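Local coordinates for protein esterase LipW (Mycobacterium marinum, PDB 3QH4) that probably hydrolyses ester bonds with strict substrate selectivity, as a member of the alpha/beta hydrolase family, at residues A[187-191]-A[310-315]. Sequence-based numbering, arbitrary orientation.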
ATOM      1  N   VAL A 187       1.991   7.024  16.062  1.00 11.17           N
ATOM      2  CA  VAL A 187       1.945   7.281  14.609  1.00 10.07           C
ATOM      3  C   VAL A 187       1.018   8.471  14.384  1.00  9.67           C
ATOM      4  O   VAL A 187      -0.108   8.477  14.879  1.00  9.85           O
ATOM      5  CB  VAL A 187       1.395   6.019  13.858  1.00 10.08           C
ATOM      6  CG1 VAL A 187       0.965   6.349  12.419  1.00  9.24           C
ATOM      7  CG2 VAL A 187       2.470   4.886  13.848  1.00 10.23           C
ATOM      8  N   ILE A 188       1.487   9.486  13.654  1.00  9.00           N
ATOM      9  CA  ILE A 188       0.714  10.704  13.514  1.00  9.17           C
ATOM     10  C   ILE A 188      -0.140  10.771  12.250  1.00  8.41           C
ATOM     11  O   ILE A 188      -0.990  11.667  12.113  1.00  9.58           O
ATOM     12  CB  ILE A 188       1.579  11.979  13.606  1.00  9.51           C
ATOM     13  CG1 ILE A 188       2.543  12.094  12.412  1.00  9.99           C
ATOM     14  CG2 ILE A 188       2.310  12.017  14.990  1.00 12.07           C
ATOM     15  CD1 ILE A 188       3.233  13.468  12.332  1.00 13.08           C
ATOM     16  N   PHE A 189       0.063   9.830  11.332  1.00  6.71           N
ATOM     17  CA  PHE A 189      -0.704   9.882  10.100  1.00  5.82           C
ATOM     18  C   PHE A 189      -0.679   8.531   9.433  1.00  6.08           C
ATOM     19  O   PHE A 189       0.345   7.832   9.514  1.00  6.68           O
ATOM     20  CB  PHE A 189      -0.098  10.907   9.137  1.00  5.86           C
ATOM     21  CG  PHE A 189      -1.049  11.348   8.050  1.00  6.58           C
ATOM     22  CD1 PHE A 189      -1.986  12.353   8.302  1.00  5.69           C
ATOM     23  CD2 PHE A 189      -0.999  10.767   6.779  1.00  6.80           C
ATOM     24  CE1 PHE A 189      -2.863  12.775   7.292  1.00  4.15           C
ATOM     25  CE2 PHE A 189      -1.900  11.150   5.772  1.00  6.39           C
ATOM     26  CZ  PHE A 189      -2.830  12.169   6.028  1.00  6.43           C
ATOM     27  N   GLN A 190      -1.777   8.175   8.765  1.00  4.95           N
ATOM     28  CA  GLN A 190      -1.787   6.960   7.927  1.00  5.09           C
ATOM     29  C   GLN A 190      -2.252   7.300   6.520  1.00  5.02           C
ATOM     30  O   GLN A 190      -3.294   7.953   6.319  1.00  4.62           O
ATOM     31  CB  GLN A 190      -2.652   5.831   8.539  1.00  6.81           C
ATOM     32  CG  GLN A 190      -4.136   6.147   8.732  1.00  9.51           C
ATOM     33  CD  GLN A 190      -4.928   4.946   9.292  1.00  8.36           C
ATOM     34  OE1 GLN A 190      -4.688   3.780   8.936  1.00  8.49           O
ATOM     35  NE2 GLN A 190      -5.820   5.237  10.232  1.00 12.97           N
ATOM     36  N   LEU A 191      -1.521   6.788   5.540  1.00  4.29           N
ATOM     37  CA  LEU A 191      -1.850   7.074   4.136  1.00  3.74           C
ATOM     38  C   LEU A 191      -2.177   5.750   3.462  1.00  4.49           C
ATOM     39  O   LEU A 191      -1.324   4.856   3.375  1.00  4.01           O
ATOM     40  CB  LEU A 191      -0.650   7.766   3.462  1.00  4.61           C
ATOM     41  CG  LEU A 191      -0.844   8.202   2.010  1.00  4.89           C
ATOM     42  CD1 LEU A 191      -0.041   9.482   1.761  1.00  7.74           C
ATOM     43  CD2 LEU A 191      -0.399   7.075   1.070  1.00  6.63           C
ATOM     44  N   ALA A 310      -0.677  15.900   1.812  1.00  8.33           N
ATOM     45  CA  ALA A 310      -1.298  15.343   3.022  1.00  8.48           C
ATOM     46  C   ALA A 310      -0.240  15.051   4.057  1.00  8.60           C
ATOM     47  O   ALA A 310      -0.358  15.461   5.223  1.00  8.31           O
ATOM     48  CB  ALA A 310      -2.099  14.068   2.699  1.00  7.96           C
ATOM     49  N   LEU A 311       0.823  14.379   3.620  1.00  7.71           N
ATOM     50  CA  LEU A 311       1.931  14.079   4.499  1.00  8.65           C
ATOM     51  C   LEU A 311       2.661  15.342   4.888  1.00  9.00           C
ATOM     52  O   LEU A 311       2.999  15.507   6.039  1.00  8.57           O
ATOM     53  CB  LEU A 311       2.922  13.116   3.831  1.00  9.26           C
ATOM     54  CG  LEU A 311       2.521  11.652   3.796  1.00 11.65           C
ATOM     55  CD1 LEU A 311       3.511  10.863   2.917  1.00 12.54           C
ATOM     56  CD2 LEU A 311       2.412  11.069   5.244  1.00 13.01           C
ATOM     57  N   ALA A 312       2.894  16.250   3.935  1.00  8.39           N
ATOM     58  CA  ALA A 312       3.667  17.458   4.280  1.00 10.33           C
ATOM     59  C   ALA A 312       2.918  18.273   5.339  1.00 11.32           C
ATOM     60  O   ALA A 312       3.531  18.843   6.248  1.00 12.62           O
ATOM     61  CB  ALA A 312       3.937  18.304   3.051  1.00 10.44           C
ATOM     62  N   ASP A 313       1.599  18.334   5.224  1.00 11.86           N
ATOM     63  CA  ASP A 313       0.834  19.102   6.224  1.00 13.12           C
ATOM     64  C   ASP A 313       0.908  18.443   7.601  1.00 13.23           C
ATOM     65  O   ASP A 313       0.895  19.139   8.626  1.00 13.19           O
ATOM     66  CB  ASP A 313      -0.616  19.316   5.797  1.00 13.29           C
ATOM     67  CG  ASP A 313      -0.757  20.358   4.672  1.00 17.03           C
ATOM     68  OD1 ASP A 313       0.226  21.069   4.349  1.00 21.03           O
ATOM     69  OD2 ASP A 313      -1.852  20.451   4.102  1.00 19.99           O
ATOM     70  N   ALA A 314       0.980  17.111   7.630  1.00 11.56           N
ATOM     71  CA  ALA A 314       1.085  16.381   8.902  1.00 12.46           C
ATOM     72  C   ALA A 314       2.457  16.617   9.535  1.00 12.59           C
ATOM     73  O   ALA A 314       2.594  16.818  10.775  1.00 13.35           O
ATOM     74  CB  ALA A 314       0.867  14.883   8.647  1.00 12.57           C
ATOM     75  N   PHE A 315       3.477  16.602   8.669  1.00 11.82           N
ATOM     76  CA  PHE A 315       4.875  16.715   9.095  1.00 11.05           C
ATOM     77  C   PHE A 315       5.319  18.164   9.363  1.00 12.28           C
ATOM     78  O   PHE A 315       6.228  18.379  10.167  1.00 11.76           O
ATOM     79  CB  PHE A 315       5.803  16.114   8.040  1.00 10.22           C
ATOM     80  CG  PHE A 315       5.743  14.608   7.934  1.00  9.39           C
ATOM     81  CD1 PHE A 315       5.348  13.820   9.027  1.00  9.89           C
ATOM     82  CD2 PHE A 315       6.154  13.974   6.749  1.00  9.23           C
ATOM     83  CE1 PHE A 315       5.331  12.413   8.951  1.00  9.85           C
ATOM     84  CE2 PHE A 315       6.125  12.560   6.652  1.00  7.76           C
ATOM     85  CZ  PHE A 315       5.719  11.780   7.760  1.00  9.20           C
TER
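Phe315 N gives a backbone hydrogen bond to Leu311 O at 2.9 Å, and the side chains of both residues also touch 187-191. No hydrogen bond links 187-191 to 310-315, so the contact rests on apolar side chains. Phe189 is its centre. With CG anti to the backbone N (chi1 -161°), the ring reaches the helix, where three residues meet it. Ala314 CB lies 3.8 Å from Phe189 CD1. Leu311 CD2 comes equally close to Phe189 CD2, and both methyls approach obliquely. Ala310 CB touches Phe189 CZ, at the far end of the ring. Ala310 O lies over one face, about 4.1 Å above the Phe189 plane and displaced from the middle. The axes of 189-191 and 310-315 approach to 9.6 Å and run nearly antiparallel (173°). This is the helix-on-sheet packing of the alpha/beta hydrolase fold: the last helix, 298-315, lies against the central sheet, and Leu311 and Phe315 also reach Ala161 and Val88 on other strands. Two residues further along the strand, Leu191 CD1 meets Leu311 CG at 3.9 Å, the two side chains crossing at about a right angle. The Leu191 side chain comes close to what is probably the nucleophile elbow around Ser166, but makes no contact with it. At the other end, Ile188 CD1 comes to the edge of the Phe315 ring, 3.9 Å from Phe315 CD1. The same methyl lies 3.7 Å from Ala314 O.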